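Local coordinates for thymidylate synthase ThyX (Streptomyces cacaoi subsp. asoensis, PDB 4P5A), which probably catalyses the FAD-dependent reductive methylation of dUMP, and probably of UMP, with methylenetetrahydrofolate as methyl donor, working as a homotetramer, at residues A111-R116 with Q206-M211; Q215-W220 with V226-F231. One frame throughout, in Å; residues are numbered along the deposited sequence.

Contact 1 (A111-R116 with Q206-M211)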
loop_
_atom_site.group_PDB
_atom_site.type_symbol
_atom_site.label_atom_id
_atom_site.label_comp_id
_atom_site.label_asym_id
_atom_site.label_seq_id
_atom_site.Cartn_x
_atom_site.Cartn_y
_atom_site.Cartn_z
ATOM N N ALA B 111 -22.050 25.886 18.228
ATOM C CA ALA B 111 -23.511 25.995 18.232
ATOM C C ALA B 111 -24.153 25.649 16.892
ATOM O O ALA B 111 -25.343 25.424 16.864
ATOM C CB ALA B 111 -23.973 27.397 18.774
ATOM N N THR B 112 -23.393 25.567 15.801
ATOM C CA THR B 112 -23.959 25.263 14.479
ATOM C C THR B 112 -24.026 23.747 14.197
ATOM O O THR B 112 -24.787 23.294 13.362
ATOM C CB THR B 112 -23.172 25.959 13.307
ATOM O OG1 THR B 112 -21.913 25.323 13.155
ATOM C CG2 THR B 112 -22.916 27.383 13.614
ATOM N N ARG B 113 -23.228 22.964 14.898
ATOM C CA ARG B 113 -23.230 21.492 14.700
ATOM C C ARG B 113 -24.632 20.857 14.847
ATOM O O ARG B 113 -25.405 21.154 15.802
ATOM C CB ARG B 113 -22.294 20.868 15.722
ATOM C CG ARG B 113 -21.198 19.966 15.040
ATOM C CD ARG B 113 -21.791 18.704 14.939
ATOM N NE ARG B 113 -20.846 17.607 14.748
ATOM C CZ ARG B 113 -21.303 16.416 14.396
ATOM N NH1 ARG B 113 -22.596 16.273 14.204
ATOM N NH2 ARG B 113 -20.519 15.365 14.277
ATOM N N LEU B 114 -24.948 19.922 13.975
ATOM C CA LEU B 114 -26.251 19.210 14.128
ATOM C C LEU B 114 -26.069 18.206 15.229
ATOM O O LEU B 114 -25.071 17.477 15.223
ATOM C CB LEU B 114 -26.607 18.500 12.833
ATOM C CG LEU B 114 -26.542 19.436 11.599
ATOM C CD1 LEU B 114 -26.603 18.687 10.277
ATOM C CD2 LEU B 114 -27.605 20.532 11.639
ATOM N N LEU B 115 -26.986 18.147 16.192
ATOM C CA LEU B 115 -26.779 17.279 17.356
ATOM C C LEU B 115 -27.706 16.089 17.478
ATOM O O LEU B 115 -27.511 15.292 18.393
ATOM C CB LEU B 115 -26.805 18.087 18.669
ATOM C CG LEU B 115 -25.765 19.186 18.833
ATOM C CD1 LEU B 115 -26.011 20.005 20.141
ATOM C CD2 LEU B 115 -24.383 18.496 18.909
ATOM N N ARG B 116 -28.700 15.992 16.588
ATOM C CA ARG B 116 -29.670 14.908 16.641
ATOM C C ARG B 116 -29.607 14.052 15.431
ATOM O O ARG B 116 -29.117 14.465 14.380
ATOM C CB ARG B 116 -31.079 15.443 16.789
ATOM C CG ARG B 116 -31.267 15.988 18.119
ATOM C CD ARG B 116 -32.669 16.438 18.371
ATOM N NE ARG B 116 -32.698 16.770 19.787
ATOM C CZ ARG B 116 -33.138 15.966 20.755
ATOM N NH1 ARG B 116 -33.665 14.770 20.498
ATOM N NH2 ARG B 116 -33.105 16.405 22.003
ATOM N N GLN B 206 -18.528 11.814 9.368
ATOM C CA GLN B 206 -18.738 12.670 10.507
ATOM C C GLN B 206 -18.362 14.107 10.227
ATOM O O GLN B 206 -17.358 14.390 9.574
ATOM C CB GLN B 206 -17.980 12.108 11.735
ATOM C CG GLN B 206 -18.230 12.949 13.023
ATOM C CD GLN B 206 -18.227 12.181 14.346
ATOM O OE1 GLN B 206 -18.089 11.008 14.370
ATOM N NE2 GLN B 206 -18.550 12.912 15.500
ATOM N N ARG B 207 -19.146 15.077 10.773
ATOM C CA ARG B 207 -18.820 16.444 10.422
ATOM C C ARG B 207 -17.356 16.892 10.707
ATOM O O ARG B 207 -16.750 17.677 9.942
ATOM C CB ARG B 207 -19.812 17.341 11.227
ATOM C CG ARG B 207 -19.509 18.801 10.940
ATOM C CD ARG B 207 -19.853 19.195 9.454
ATOM N NE ARG B 207 -19.482 20.630 9.338
ATOM C CZ ARG B 207 -18.778 21.156 8.341
ATOM N NH1 ARG B 207 -18.436 20.408 7.308
ATOM N NH2 ARG B 207 -18.428 22.450 8.369
ATOM N N GLU B 208 -16.756 16.387 11.792
ATOM C CA GLU B 208 -15.437 16.876 12.165
ATOM C C GLU B 208 -14.353 16.477 11.161
ATOM O O GLU B 208 -13.479 17.309 10.772
ATOM C CB GLU B 208 -15.064 16.421 13.594
ATOM C CG GLU B 208 -15.855 17.223 14.768
ATOM C CD GLU B 208 -17.320 16.778 14.925
ATOM O OE1 GLU B 208 -18.147 17.592 15.424
ATOM O OE2 GLU B 208 -17.716 15.700 14.441
ATOM N N ILE B 209 -14.364 15.222 10.696
ATOM C CA ILE B 209 -13.419 14.909 9.621
ATOM C C ILE B 209 -13.706 15.628 8.334
ATOM O O ILE B 209 -12.770 16.010 7.597
ATOM C CB ILE B 209 -13.240 13.325 9.421
ATOM C CG1 ILE B 209 -12.083 13.022 8.429
ATOM C CG2 ILE B 209 -14.547 12.759 8.838
ATOM C CD1 ILE B 209 -10.713 13.425 9.061
ATOM N N GLU B 210 -14.981 15.959 8.148
ATOM C CA GLU B 210 -15.341 16.748 6.965
ATOM C C GLU B 210 -14.715 18.137 7.089
ATOM O O GLU B 210 -14.319 18.706 6.079
ATOM C CB GLU B 210 -16.845 16.842 6.801
ATOM C CG GLU B 210 -17.215 17.581 5.473
ATOM C CD GLU B 210 -18.731 17.636 5.282
ATOM O OE1 GLU B 210 -19.081 17.482 4.133
ATOM O OE2 GLU B 210 -19.535 17.912 6.246
ATOM N N MET B 211 -14.692 18.731 8.287
ATOM C CA MET B 211 -13.985 20.017 8.455
ATOM C C MET B 211 -12.510 19.971 8.114
ATOM O O MET B 211 -11.963 20.916 7.538
ATOM C CB MET B 211 -14.184 20.524 9.888
ATOM C CG MET B 211 -15.701 20.767 10.206
ATOM S SD MET B 211 -15.891 20.972 12.008
ATOM C CE MET B 211 -14.917 22.450 12.315
#
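R113, a loop residue, meets E208 side-on with two nitrogens in an almost flat, two-pronged salt bridge, and this one guanidinium carries nearly the whole contact. R113 NE donates to E208 OE1 at 2.8 Å with an N-H...O angle of 163°, and NH2 of R113 donates to OE2 of E208, also at 2.8 Å. Both oxygens lie close to the guanidinium plane, and the two planar groups are only 22° apart; OE2 receives NH2 through its syn lone pair. The bend at chi2 of R113 (-88°) turns the chain so that its NE side faces the carboxylate. Over one guanidinium face sits R207 CB, 3.6 Å from R113 CZ, while NH1 of R113 reaches back to L114 O at 2.9 Å. Q206 NE2 bonds to E208 OE2 from above the carboxylate plane, at 3.1 Å, and also to the backbone O of E163 of the second subunit.

R207 and E208 lie in the first turn of helix 207-223, Q206 at its N-cap, and they are met by the loop between strands 105-107 and 116-118. The site is an intersubunit one: R113 NH2 also pairs with E163 of the second subunit, and Q206 OE1 with R166 there, a residue of the nucleotide pocket; Y107 of the same chain bonds E208 OE1. A leucine in place of R113 would probably leave the buried E208 carboxylate without its cationic mate and deprive E163 of the second subunit of a partner. Beside this network, R207 NH1 forms salt bridges to E210 OE2, at 2.9 Å, and to E214, which keep the R207 guanidinium along its own helix, where M211 CG covers one face.

Contact 2 (Q215-W220 with V226-F231)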
loop_
_atom_site.group_PDB
_atom_site.type_symbol
_atom_site.label_atom_id
_atom_site.label_comp_id
_atom_site.label_asym_id
_atom_site.label_seq_id
_atom_site.Cartn_x
_atom_site.Cartn_y
_atom_site.Cartn_z
ATOM N N GLN B 215 -10.771 21.950 4.578
ATOM C CA GLN B 215 -9.634 22.847 4.638
ATOM C C GLN B 215 -8.485 22.333 3.779
ATOM O O GLN B 215 -7.731 23.118 3.220
ATOM C CB GLN B 215 -9.204 23.057 6.098
ATOM C CG GLN B 215 -10.274 23.803 6.957
ATOM C CD GLN B 215 -9.743 23.936 8.411
ATOM O OE1 GLN B 215 -8.654 24.479 8.652
ATOM N NE2 GLN B 215 -10.444 23.337 9.340
ATOM N N MET B 216 -8.308 21.003 3.769
ATOM C CA MET B 216 -7.283 20.454 2.922
ATOM C C MET B 216 -7.627 20.815 1.492
ATOM O O MET B 216 -6.770 21.097 0.668
ATOM C CB MET B 216 -7.236 18.901 3.087
ATOM C CG MET B 216 -6.518 18.598 4.391
ATOM S SD MET B 216 -6.624 16.776 4.597
ATOM C CE MET B 216 -5.559 16.532 6.042
ATOM N N GLU B 217 -8.869 20.601 1.112
ATOM C CA GLU B 217 -9.282 20.856 -0.295
ATOM C C GLU B 217 -9.077 22.297 -0.726
ATOM O O GLU B 217 -8.664 22.557 -1.858
ATOM C CB GLU B 217 -10.773 20.446 -0.464
ATOM C CG GLU B 217 -11.225 20.571 -1.936
ATOM C CD GLU B 217 -12.572 19.889 -2.235
ATOM O OE1 GLU B 217 -13.160 19.216 -1.339
ATOM O OE2 GLU B 217 -12.998 19.996 -3.399
ATOM N N THR B 218 -9.432 23.200 0.160
ATOM C CA THR B 218 -9.239 24.645 -0.120
ATOM C C THR B 218 -7.753 24.952 -0.356
ATOM O O THR B 218 -7.399 25.656 -1.358
ATOM C CB THR B 218 -9.746 25.457 1.085
ATOM O OG1 THR B 218 -11.175 25.324 1.155
ATOM C CG2 THR B 218 -9.324 27.002 0.868
ATOM N N ALA B 219 -6.882 24.363 0.447
ATOM C CA ALA B 219 -5.434 24.532 0.210
ATOM C C ALA B 219 -4.996 23.904 -1.111
ATOM O O ALA B 219 -4.267 24.463 -1.908
ATOM C CB ALA B 219 -4.572 23.975 1.389
ATOM N N TRP B 220 -5.410 22.668 -1.357
ATOM C CA TRP B 220 -5.001 21.949 -2.550
ATOM C C TRP B 220 -5.512 22.687 -3.829
ATOM O O TRP B 220 -4.842 22.723 -4.847
ATOM C CB TRP B 220 -5.620 20.557 -2.504
ATOM C CG TRP B 220 -5.496 19.724 -3.779
ATOM C CD1 TRP B 220 -4.359 19.432 -4.492
ATOM C CD2 TRP B 220 -6.582 19.126 -4.486
ATOM N NE1 TRP B 220 -4.688 18.605 -5.544
ATOM C CE2 TRP B 220 -6.029 18.404 -5.582
ATOM C CE3 TRP B 220 -7.981 19.046 -4.262
ATOM C CZ2 TRP B 220 -6.831 17.713 -6.496
ATOM C CZ3 TRP B 220 -8.731 18.350 -5.120
ATOM C CH2 TRP B 220 -8.173 17.679 -6.234
ATOM N N VAL B 226 -6.417 23.266 -11.822
ATOM C CA VAL B 226 -7.094 22.613 -12.955
ATOM C C VAL B 226 -7.535 21.200 -12.500
ATOM O O VAL B 226 -8.611 20.724 -12.896
ATOM C CB VAL B 226 -6.072 22.499 -14.132
ATOM C CG1 VAL B 226 -6.634 21.671 -15.333
ATOM C CG2 VAL B 226 -5.615 23.939 -14.572
ATOM N N THR B 227 -6.638 20.516 -11.789
ATOM C CA THR B 227 -7.011 19.200 -11.219
ATOM C C THR B 227 -8.256 19.313 -10.328
ATOM O O THR B 227 -9.177 18.426 -10.368
ATOM C CB THR B 227 -5.787 18.578 -10.447
ATOM O OG1 THR B 227 -4.758 18.404 -11.386
ATOM C CG2 THR B 227 -6.204 17.097 -9.975
ATOM N N HIS B 228 -8.238 20.274 -9.403
ATOM C CA HIS B 228 -9.337 20.461 -8.516
ATOM C C HIS B 228 -10.650 20.712 -9.301
ATOM O O HIS B 228 -11.718 20.097 -8.998
ATOM C CB HIS B 228 -9.015 21.577 -7.560
ATOM C CG HIS B 228 -10.158 21.897 -6.675
ATOM N ND1 HIS B 228 -11.072 22.841 -7.042
ATOM C CD2 HIS B 228 -10.687 21.260 -5.583
ATOM C CE1 HIS B 228 -12.004 22.942 -6.088
ATOM N NE2 HIS B 228 -11.807 21.974 -5.201
ATOM N N GLU B 229 -10.584 21.557 -10.365
ATOM C CA GLU B 229 -11.796 21.745 -11.179
ATOM C C GLU B 229 -12.252 20.489 -11.840
ATOM O O GLU B 229 -13.498 20.185 -11.835
ATOM C CB GLU B 229 -11.622 22.812 -12.281
ATOM C CG GLU B 229 -11.467 24.147 -11.654
ATOM C CD GLU B 229 -12.713 24.712 -10.999
ATOM O OE1 GLU B 229 -13.616 25.141 -11.796
ATOM O OE2 GLU B 229 -12.759 24.790 -9.713
ATOM N N ALA B 230 -11.317 19.737 -12.397
ATOM C CA ALA B 230 -11.677 18.457 -13.079
ATOM C C ALA B 230 -12.252 17.423 -12.080
ATOM O O ALA B 230 -13.178 16.695 -12.397
ATOM C CB ALA B 230 -10.393 17.828 -13.783
ATOM N N PHE B 231 -11.657 17.324 -10.876
ATOM C CA PHE B 231 -12.154 16.368 -9.893
ATOM C C PHE B 231 -13.634 16.640 -9.628
ATOM O O PHE B 231 -14.431 15.721 -9.558
ATOM C CB PHE B 231 -11.404 16.646 -8.616
ATOM C CG PHE B 231 -11.841 15.765 -7.422
ATOM C CD1 PHE B 231 -12.269 16.412 -6.225
ATOM C CD2 PHE B 231 -11.782 14.332 -7.516
ATOM C CE1 PHE B 231 -12.663 15.660 -5.060
ATOM C CE2 PHE B 231 -12.215 13.603 -6.371
ATOM C CZ PHE B 231 -12.630 14.234 -5.183
#
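One polar bond links the two helices: H228 NE2 donates to E217 OE2 at 2.9 Å, with an N-H...O angle of 133°. The oxygen uses its anti lone pair and lies somewhat out of the imidazole plane, so the bond is bent at the hydrogen and tilted from the ring. E217 reaches that far because its chain is extended beyond CG, with CG anti to the backbone N. The same OE2 pairs with R236, so E217 is shared between the histidine and a cation, which would probably help keep the carboxylate charged.

Aromatic contacts come next. W220, H228 and F231 make a cluster of two offset edge-to-face pairs. The H228 edge is directed at the W220 face, with the planes at 82° and H228 CD2 3.5 Å from W220 CZ3; H228 CB adds a CH-pi contact, 4.2 Å from the centroid of the W220 six-membered ring. The W220 edge in turn is directed at the F231 face, the centroids of the W220 six-membered ring and the F231 ring being 6.0 Å apart.

Apolar contact is made at the indole rim. T227 CG2 meets W220 CZ2 at 3.6 Å near the ring plane, and F231 CB approaches W220 CH2 at 4.1 Å, likewise at the edge. T227 OG1 is hydrogen-bonded to D23.

The segments belong to two consecutive helices joined by a short link, their axes 10.6 Å apart at closest approach and inclined at 128°. Behind W220 lie L186 and M187 of helix 183-193 and M70 of strand 69-77, while T227 and A230 rest on I53 of helix 48-58.

Contact 1 closes before contact 2 opens, so the two stand in series along the chain, their centres 22 Å apart. They share helix 207-223: its first turn, in 206-211, meets the loop 111-116, and its later turns, in 215-220, meet helix 225-233. Beyond adjoining in sequence, the segments of the two contacts do not touch. Contact 1 lies at a subunit boundary, with E163 and R166 of the second subunit as partners and the Q206 side chain about 5 Å from the bound bromouridine nucleotide, whereas contact 2 stays within one chain, the F231 side chain about 11 Å from a bound FAD. One helix thus runs from beside the nucleotide pocket into the chain's own helical packing.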